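Long-range contacts in PP1b (Porcine reproductive and respiratory syndrome virus, PDB 6JDR), which probably unwinds RNA and DNA duplexes with 5' to 3' polarity using ATP hydrolysis, as the helicase part (nsp10) of the viral replicase polyprotein: residues Gly185-Asn190 / Pro207-Leu212; Thr176-Ile181 / Gln198-Ser203. The protein carries 1 engineered substitution. All blocks are in the same frame, centred on the assembly; numbering follows the deposited sequence.

Contact 1: Gly185-Asn190 / Pro207-Leu212; sequences GTCRFN and PWVRIL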
ATOM      1  N   GLY A 185      12.833 -11.907  -0.111  1.00 67.50           N
ATOM      2  CA  GLY A 185      14.176 -12.468   0.008  1.00 67.29           C
ATOM      3  C   GLY A 185      14.756 -12.251   1.394  1.00 68.13           C
ATOM      4  O   GLY A 185      15.027 -13.214   2.112  1.00 68.32           O
ATOM      5  N   THR A 186      14.947 -10.986   1.767  1.00 68.19           N
ATOM      6  CA  THR A 186      15.510 -10.623   3.068  1.00 70.08           C
ATOM      7  C   THR A 186      14.501  -9.790   3.867  1.00 68.68           C
ATOM      8  O   THR A 186      14.103  -8.705   3.437  1.00 68.71           O
ATOM      9  CB  THR A 186      16.819  -9.816   2.899  1.00 72.42           C
ATOM     10  OG1 THR A 186      17.573 -10.334   1.794  1.00 74.21           O
ATOM     11  CG2 THR A 186      17.672  -9.880   4.163  1.00 72.12           C
ATOM     12  N   CYS A 187      14.095 -10.305   5.029  1.00 66.67           N
ATOM     13  CA  CYS A 187      13.098  -9.641   5.878  1.00 64.80           C
ATOM     14  C   CYS A 187      13.112 -10.204   7.297  1.00 64.22           C
ATOM     15  O   CYS A 187      13.672 -11.275   7.537  1.00 63.45           O
ATOM     16  CB  CYS A 187      11.705  -9.807   5.275  1.00 64.16           C
ATOM     17  SG  CYS A 187      11.257 -11.514   4.888  1.00 65.37           S
ATOM     18  N   ARG A 188      12.505  -9.477   8.235  1.00 63.59           N
ATOM     19  CA  ARG A 188      12.327  -9.976   9.603  1.00 63.79           C
ATOM     20  C   ARG A 188      10.944 -10.588   9.794  1.00 60.75           C
ATOM     21  O   ARG A 188       9.978 -10.170   9.160  1.00 60.23           O
ATOM     22  CB  ARG A 188      12.543  -8.869  10.642  1.00 66.82           C
ATOM     23  CG  ARG A 188      14.004  -8.490  10.853  1.00 69.50           C
ATOM     24  CD  ARG A 188      14.312  -7.082  10.377  1.00 71.42           C
ATOM     25  NE  ARG A 188      14.114  -6.085  11.430  1.00 74.67           N
ATOM     26  CZ  ARG A 188      14.228  -4.768  11.254  1.00 77.81           C
ATOM     27  NH1 ARG A 188      14.526  -4.264  10.060  1.00 79.17           N
ATOM     28  NH2 ARG A 188      14.035  -3.947  12.279  1.00 79.66           N
ATOM     29  N   PHE A 189      10.865 -11.586  10.668  1.00 58.09           N
ATOM     30  CA  PHE A 189       9.597 -12.196  11.048  1.00 58.49           C
ATOM     31  C   PHE A 189       9.771 -13.182  12.195  1.00 58.39           C
ATOM     32  O   PHE A 189      10.887 -13.592  12.517  1.00 60.36           O
ATOM     33  CB  PHE A 189       8.938 -12.911   9.860  1.00 59.16           C
ATOM     34  CG  PHE A 189       9.819 -13.930   9.191  1.00 59.94           C
ATOM     35  CD1 PHE A 189       9.893 -15.232   9.672  1.00 61.10           C
ATOM     36  CD2 PHE A 189      10.554 -13.596   8.064  1.00 60.28           C
ATOM     37  CE1 PHE A 189      10.696 -16.175   9.049  1.00 60.45           C
ATOM     38  CE2 PHE A 189      11.358 -14.535   7.434  1.00 60.22           C
ATOM     39  CZ  PHE A 189      11.430 -15.826   7.929  1.00 60.11           C
ATOM     40  N   ASN A 190       8.650 -13.540  12.811  1.00 56.87           N
ATOM     41  CA  ASN A 190       8.591 -14.626  13.774  1.00 55.93           C
ATOM     42  C   ASN A 190       7.705 -15.710  13.187  1.00 54.95           C
ATOM     43  O   ASN A 190       6.544 -15.453  12.866  1.00 55.75           O
ATOM     44  CB  ASN A 190       8.004 -14.140  15.098  1.00 57.34           C
ATOM     45  CG  ASN A 190       8.860 -13.081  15.768  1.00 58.30           C
ATOM     46  OD1 ASN A 190      10.074 -13.242  15.909  1.00 60.11           O
ATOM     47  ND2 ASN A 190       8.231 -11.995  16.196  1.00 58.73           N
ATOM     48  N   PRO A 207      12.356  -5.352   5.808  1.00 63.00           N
ATOM     49  CA  PRO A 207      11.001  -5.069   6.281  1.00 62.68           C
ATOM     50  C   PRO A 207      10.435  -6.215   7.112  1.00 62.90           C
ATOM     51  O   PRO A 207      10.760  -7.372   6.860  1.00 65.45           O
ATOM     52  CB  PRO A 207      10.198  -4.910   4.986  1.00 62.09           C
ATOM     53  CG  PRO A 207      10.979  -5.635   3.945  1.00 61.36           C
ATOM     54  CD  PRO A 207      12.416  -5.517   4.344  1.00 61.83           C
ATOM     55  N   TRP A 208       9.606  -5.892   8.099  1.00 62.43           N
ATOM     56  CA  TRP A 208       8.922  -6.915   8.884  1.00 61.22           C
ATOM     57  C   TRP A 208       7.767  -7.518   8.085  1.00 56.76           C
ATOM     58  O   TRP A 208       7.075  -6.811   7.353  1.00 52.74           O
ATOM     59  CB  TRP A 208       8.389  -6.330  10.189  1.00 66.17           C
ATOM     60  CG  TRP A 208       9.411  -6.236  11.272  1.00 72.36           C
ATOM     61  CD1 TRP A 208      10.268  -5.200  11.503  1.00 75.44           C
ATOM     62  CD2 TRP A 208       9.678  -7.214  12.284  1.00 77.10           C
ATOM     63  NE1 TRP A 208      11.058  -5.474  12.596  1.00 77.92           N
ATOM     64  CE2 TRP A 208      10.716  -6.703  13.094  1.00 78.27           C
ATOM     65  CE3 TRP A 208       9.144  -8.475  12.584  1.00 79.41           C
ATOM     66  CZ2 TRP A 208      11.231  -7.408  14.187  1.00 80.38           C
ATOM     67  CZ3 TRP A 208       9.655  -9.176  13.672  1.00 80.97           C
ATOM     68  CH2 TRP A 208      10.690  -8.639  14.459  1.00 81.29           C
ATOM     69  N   VAL A 209       7.579  -8.828   8.221  1.00 53.32           N
ATOM     70  CA  VAL A 209       6.398  -9.510   7.691  1.00 51.39           C
ATOM     71  C   VAL A 209       5.630 -10.081   8.876  1.00 50.28           C
ATOM     72  O   VAL A 209       6.101 -11.006   9.544  1.00 48.64           O
ATOM     73  CB  VAL A 209       6.764 -10.633   6.708  1.00 51.31           C
ATOM     74  CG1 VAL A 209       5.507 -11.192   6.056  1.00 50.92           C
ATOM     75  CG2 VAL A 209       7.724 -10.114   5.647  1.00 51.18           C
ATOM     76  N   ARG A 210       4.455  -9.509   9.136  1.00 48.97           N
ATOM     77  CA  ARG A 210       3.676  -9.820  10.327  1.00 48.33           C
ATOM     78  C   ARG A 210       2.336 -10.427   9.937  1.00 46.43           C
ATOM     79  O   ARG A 210       1.676  -9.955   9.010  1.00 43.68           O
ATOM     80  CB  ARG A 210       3.456  -8.555  11.162  1.00 49.97           C
ATOM     81  CG  ARG A 210       4.732  -7.927  11.708  1.00 52.46           C
ATOM     82  CD  ARG A 210       5.203  -8.596  12.993  1.00 55.49           C
ATOM     83  NE  ARG A 210       4.360  -8.254  14.141  1.00 58.83           N
ATOM     84  CZ  ARG A 210       4.548  -8.718  15.374  1.00 59.61           C
ATOM     85  N   ILE A 211       1.950 -11.488  10.642  1.00 45.12           N
ATOM     86  CA  ILE A 211       0.643 -12.102  10.459  1.00 44.01           C
ATOM     87  C   ILE A 211      -0.404 -11.113  10.967  1.00 42.95           C
ATOM     88  O   ILE A 211      -0.237 -10.522  12.034  1.00 43.35           O
ATOM     89  CB  ILE A 211       0.544 -13.474  11.180  1.00 44.07           C
ATOM     90  CG1 ILE A 211      -0.687 -14.256  10.714  1.00 43.75           C
ATOM     91  CG2 ILE A 211       0.524 -13.319  12.698  1.00 45.23           C
ATOM     92  CD1 ILE A 211      -0.537 -14.874   9.341  1.00 44.45           C
ATOM     93  N   LEU A 212      -1.467 -10.921  10.189  1.00 41.48           N
ATOM     94  CA  LEU A 212      -2.463  -9.886  10.476  1.00 40.43           C
ATOM     95  C   LEU A 212      -3.122 -10.045  11.851  1.00 41.82           C
ATOM     96  O   LEU A 212      -3.304  -9.058  12.568  1.00 41.17           O
ATOM     97  CB  LEU A 212      -3.524  -9.852   9.370  1.00 39.11           C
ATOM     98  CG  LEU A 212      -4.657  -8.829   9.496  1.00 37.97           C
ATOM     99  CD1 LEU A 212      -4.126  -7.412   9.608  1.00 37.38           C
ATOM    100  CD2 LEU A 212      -5.608  -8.944   8.317  1.00 38.01           C
TER
HETATM  101  O   HOH W   1       6.457 -11.767  12.229  1.00 53.03           O
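Thr186 meets Pro207 through its backbone, the carbonyl O lying 3.7 Å from the ring carbon CD. At Cys187 the approach is tighter, with CB 3.1 Å from Pro207 O. Its chi1 of 52° sets SG between the backbone N and the carbonyl carbon, and SG packs against Val209 CG2 on the side of helix 174-184. Arg188 makes the one backbone bridge. Its N donates to Pro207 O (3.1 Å), and its O accepts from Val209 N (2.9 Å) almost in line with the carbonyl bond, a parallel pattern with Trp208 between the two partners. The Arg188 side chain lies over the indole. CB sits above the face of the Trp208 six-membered ring, 3.7 Å from its centroid, as a CH-pi contact. Further out the chain bends, and the guanidinium is tilted 57° to the indole plane. NE comes within 3.3 Å of Trp208 NE1, a meeting of two donors and therefore no hydrogen bond. Phe189 turns its ring away toward Met177 and Ile181, leaving CB 3.4 Å from Val209 O. That carbonyl is also linked to Asn190 N by a water, while Asn190 ND2 stands at the indole edge, 4.0 Å from CZ3. The bridge thus adds a short parallel pairing beside the outermost strand 208-211 of the P-loop NTPase sheet in the superfamily 1 helicase core.

Contact 2: Thr176-Ile181 / Gln198-Ser203; sequences TMLDMI and QFPAPS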
ATOM      1  N   THR A 176       0.227 -16.766   2.716  1.00 43.64           N
ATOM      2  CA  THR A 176       0.494 -15.443   2.144  1.00 42.37           C
ATOM      3  C   THR A 176       1.730 -14.843   2.809  1.00 42.44           C
ATOM      4  O   THR A 176       2.559 -14.236   2.146  1.00 43.51           O
ATOM      5  CB  THR A 176      -0.717 -14.487   2.265  1.00 41.98           C
ATOM      6  OG1 THR A 176      -1.105 -14.341   3.637  1.00 40.82           O
ATOM      7  CG2 THR A 176      -1.902 -15.013   1.454  1.00 41.43           C
ATOM      8  N   MET A 177       1.860 -15.043   4.115  1.00 43.51           N
ATOM      9  CA  MET A 177       3.080 -14.679   4.831  1.00 47.05           C
ATOM     10  C   MET A 177       4.317 -15.339   4.219  1.00 49.51           C
ATOM     11  O   MET A 177       5.346 -14.683   4.055  1.00 50.00           O
ATOM     12  CB  MET A 177       2.972 -15.061   6.314  1.00 47.12           C
ATOM     13  CG  MET A 177       4.176 -14.666   7.149  1.00 48.01           C
ATOM     14  SD  MET A 177       3.967 -15.081   8.887  1.00 49.30           S
ATOM     15  CE  MET A 177       5.532 -14.527   9.557  1.00 49.07           C
ATOM     16  N   LEU A 178       4.214 -16.629   3.892  1.00 51.20           N
ATOM     17  CA  LEU A 178       5.323 -17.367   3.280  1.00 53.13           C
ATOM     18  C   LEU A 178       5.617 -16.869   1.866  1.00 54.28           C
ATOM     19  O   LEU A 178       6.780 -16.705   1.489  1.00 54.96           O
ATOM     20  CB  LEU A 178       5.028 -18.873   3.256  1.00 53.09           C
ATOM     21  CG  LEU A 178       6.129 -19.810   2.731  1.00 53.23           C
ATOM     22  CD1 LEU A 178       7.438 -19.623   3.488  1.00 53.44           C
ATOM     23  CD2 LEU A 178       5.669 -21.259   2.817  1.00 53.33           C
ATOM     24  N   ASP A 179       4.563 -16.636   1.091  1.00 55.04           N
ATOM     25  CA  ASP A 179       4.704 -16.085  -0.254  1.00 55.96           C
ATOM     26  C   ASP A 179       5.441 -14.749  -0.213  1.00 57.38           C
ATOM     27  O   ASP A 179       6.365 -14.517  -0.993  1.00 56.65           O
ATOM     28  CB  ASP A 179       3.329 -15.894  -0.908  1.00 55.97           C
ATOM     29  CG  ASP A 179       2.620 -17.208  -1.198  1.00 56.33           C
ATOM     30  OD1 ASP A 179       3.274 -18.276  -1.179  1.00 55.85           O
ATOM     31  OD2 ASP A 179       1.397 -17.167  -1.451  1.00 56.83           O
ATOM     32  N   MET A 180       5.035 -13.883   0.713  1.00 58.64           N
ATOM     33  CA  MET A 180       5.632 -12.557   0.850  1.00 59.66           C
ATOM     34  C   MET A 180       7.101 -12.650   1.253  1.00 58.25           C
ATOM     35  O   MET A 180       7.938 -11.935   0.706  1.00 57.96           O
ATOM     36  CB  MET A 180       4.858 -11.728   1.882  1.00 61.05           C
ATOM     37  CG  MET A 180       5.255 -10.259   1.961  1.00 63.26           C
ATOM     38  SD  MET A 180       4.641  -9.264   0.585  1.00 66.12           S
ATOM     39  CE  MET A 180       6.040  -9.279  -0.531  1.00 67.17           C
ATOM     40  N   ILE A 181       7.406 -13.526   2.207  1.00 58.23           N
ATOM     41  CA  ILE A 181       8.782 -13.717   2.678  1.00 60.07           C
ATOM     42  C   ILE A 181       9.709 -14.166   1.544  1.00 61.35           C
ATOM     43  O   ILE A 181      10.846 -13.710   1.457  1.00 64.92           O
ATOM     44  CB  ILE A 181       8.847 -14.721   3.858  1.00 60.01           C
ATOM     45  CG1 ILE A 181       8.270 -14.083   5.123  1.00 58.70           C
ATOM     46  CG2 ILE A 181      10.283 -15.164   4.135  1.00 60.23           C
ATOM     47  CD1 ILE A 181       7.899 -15.079   6.199  1.00 59.23           C
ATOM     48  N   GLN A 198       6.944 -24.877   5.648  1.00 57.87           N
ATOM     49  CA  GLN A 198       8.386 -24.838   5.864  1.00 60.67           C
ATOM     50  C   GLN A 198       8.873 -23.402   5.702  1.00 59.17           C
ATOM     51  O   GLN A 198       9.082 -22.927   4.585  1.00 60.14           O
ATOM     52  CB  GLN A 198       9.105 -25.762   4.873  1.00 63.56           C
ATOM     53  CG  GLN A 198       8.601 -27.199   4.861  1.00 67.21           C
ATOM     54  CD  GLN A 198       8.763 -27.903   6.198  1.00 70.15           C
ATOM     55  OE1 GLN A 198       9.642 -27.562   6.992  1.00 72.56           O
ATOM     56  NE2 GLN A 198       7.915 -28.900   6.450  1.00 71.02           N
ATOM     57  N   PHE A 199       9.032 -22.709   6.823  1.00 59.05           N
ATOM     58  CA  PHE A 199       9.499 -21.325   6.810  1.00 61.50           C
ATOM     59  C   PHE A 199      11.022 -21.292   6.754  1.00 63.53           C
ATOM     60  O   PHE A 199      11.677 -22.077   7.441  1.00 61.58           O
ATOM     61  CB  PHE A 199       9.033 -20.574   8.062  1.00 61.16           C
ATOM     62  CG  PHE A 199       7.647 -19.997   7.955  1.00 60.86           C
ATOM     63  CD1 PHE A 199       6.529 -20.776   8.226  1.00 59.82           C
ATOM     64  CD2 PHE A 199       7.464 -18.662   7.613  1.00 60.09           C
ATOM     65  CE1 PHE A 199       5.255 -20.240   8.143  1.00 59.75           C
ATOM     66  CE2 PHE A 199       6.192 -18.121   7.529  1.00 59.32           C
ATOM     67  CZ  PHE A 199       5.086 -18.911   7.795  1.00 59.71           C
ATOM     68  N   PRO A 200      11.591 -20.382   5.939  1.00 65.84           N
ATOM     69  CA  PRO A 200      13.028 -20.107   6.012  1.00 67.19           C
ATOM     70  C   PRO A 200      13.443 -19.466   7.332  1.00 68.70           C
ATOM     71  O   PRO A 200      12.607 -19.232   8.208  1.00 69.45           O
ATOM     72  CB  PRO A 200      13.259 -19.115   4.868  1.00 67.02           C
ATOM     73  CG  PRO A 200      12.152 -19.367   3.913  1.00 67.81           C
ATOM     74  CD  PRO A 200      10.973 -19.751   4.758  1.00 67.11           C
ATOM     75  N   ALA A 201      14.734 -19.183   7.463  1.00 70.01           N
ATOM     76  CA  ALA A 201      15.245 -18.473   8.625  1.00 70.16           C
ATOM     77  C   ALA A 201      15.017 -16.971   8.433  1.00 69.19           C
ATOM     78  O   ALA A 201      15.176 -16.457   7.323  1.00 67.24           O
ATOM     79  CB  ALA A 201      16.725 -18.770   8.814  1.00 71.31           C
ATOM     80  N   PRO A 202      14.634 -16.264   9.511  1.00 69.17           N
ATOM     81  CA  PRO A 202      14.452 -14.818   9.432  1.00 70.04           C
ATOM     82  C   PRO A 202      15.776 -14.057   9.429  1.00 71.24           C
ATOM     83  O   PRO A 202      16.681 -14.382  10.201  1.00 71.00           O
ATOM     84  CB  PRO A 202      13.664 -14.499  10.703  1.00 70.07           C
ATOM     85  CG  PRO A 202      14.082 -15.547  11.671  1.00 69.54           C
ATOM     86  CD  PRO A 202      14.327 -16.785  10.857  1.00 69.36           C
ATOM     87  N   SER A 203      15.871 -13.043   8.574  1.00 72.39           N
ATOM     88  CA  SER A 203      17.059 -12.197   8.494  1.00 71.85           C
ATOM     89  C   SER A 203      17.148 -11.232   9.677  1.00 73.47           C
ATOM     90  O   SER A 203      16.224 -11.128  10.487  1.00 70.38           O
ATOM     91  CB  SER A 203      17.055 -11.410   7.185  1.00 70.99           C
ATOM     92  OG  SER A 203      16.852 -12.273   6.080  1.00 72.50           O
TER
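A beta-alpha-beta crossover joins the neighbouring parallel strands 168-171 and 208-211 through helix 174-184, and in its long return loop Phe199 packs back onto that helix. Met177, Leu178 and Ile181 supply the helical surface, Met177 and Ile181 being one turn apart. Met177 has CG anti to the backbone N (chi1 -178°) and continues fully extended, a shape that carries the thioether past the ring at about a right angle. SD lies 4.0 Å from Phe199 CE2 and 5.1 Å from the ring centroid, a Met-aromatic contact in which the sulfur stands obliquely, 67° off the ring normal. Ile181 comes at the same corner of the ring from another direction: CD1 sits at the edge, in the ring plane, 3.7 Å from Phe199 CE2. The two helix residues thereby grip one rim atom of the phenyl group, while Leu178 CD1 approaches Phe199 CD2 more loosely, at 4.2 Å. The contact is one of nonpolar packing, without hydrogen bonds between the two segments. Met177 and Ile181 also touch Val209 of strand 208-211; Phe199 also touches Val191 of the loop. Leu178 meets the residues before and after Phe199 as well: the methyl CD1 is 3.9 Å from Gln198 O and 3.8 Å from Pro200 CD.

Overall arrangement
Both contacts belong to one crossover connection in the helicase core, and their segments alternate along the chain, with centres about 7 Å apart. Contact 1 fastens the start of the loop after helix 174-184 to strand 208-211 and relies on backbone hydrogen bonds, a water and a CH-pi contact of an arginine CB with an indole face. Contact 2 ties a later part of the same loop to the helix mainly through apolar side chains, with one Met-aromatic contact. Each is partly buried: Phe189, Met177, Ile181 and Val209 meet between helix and strand, whereas Thr186, Asn190, Gln198 and Pro200 are exposed. The two loop pieces also meet directly, Cys187 O lying 3.0 Å from Ser203 N in a probable hydrogen bond.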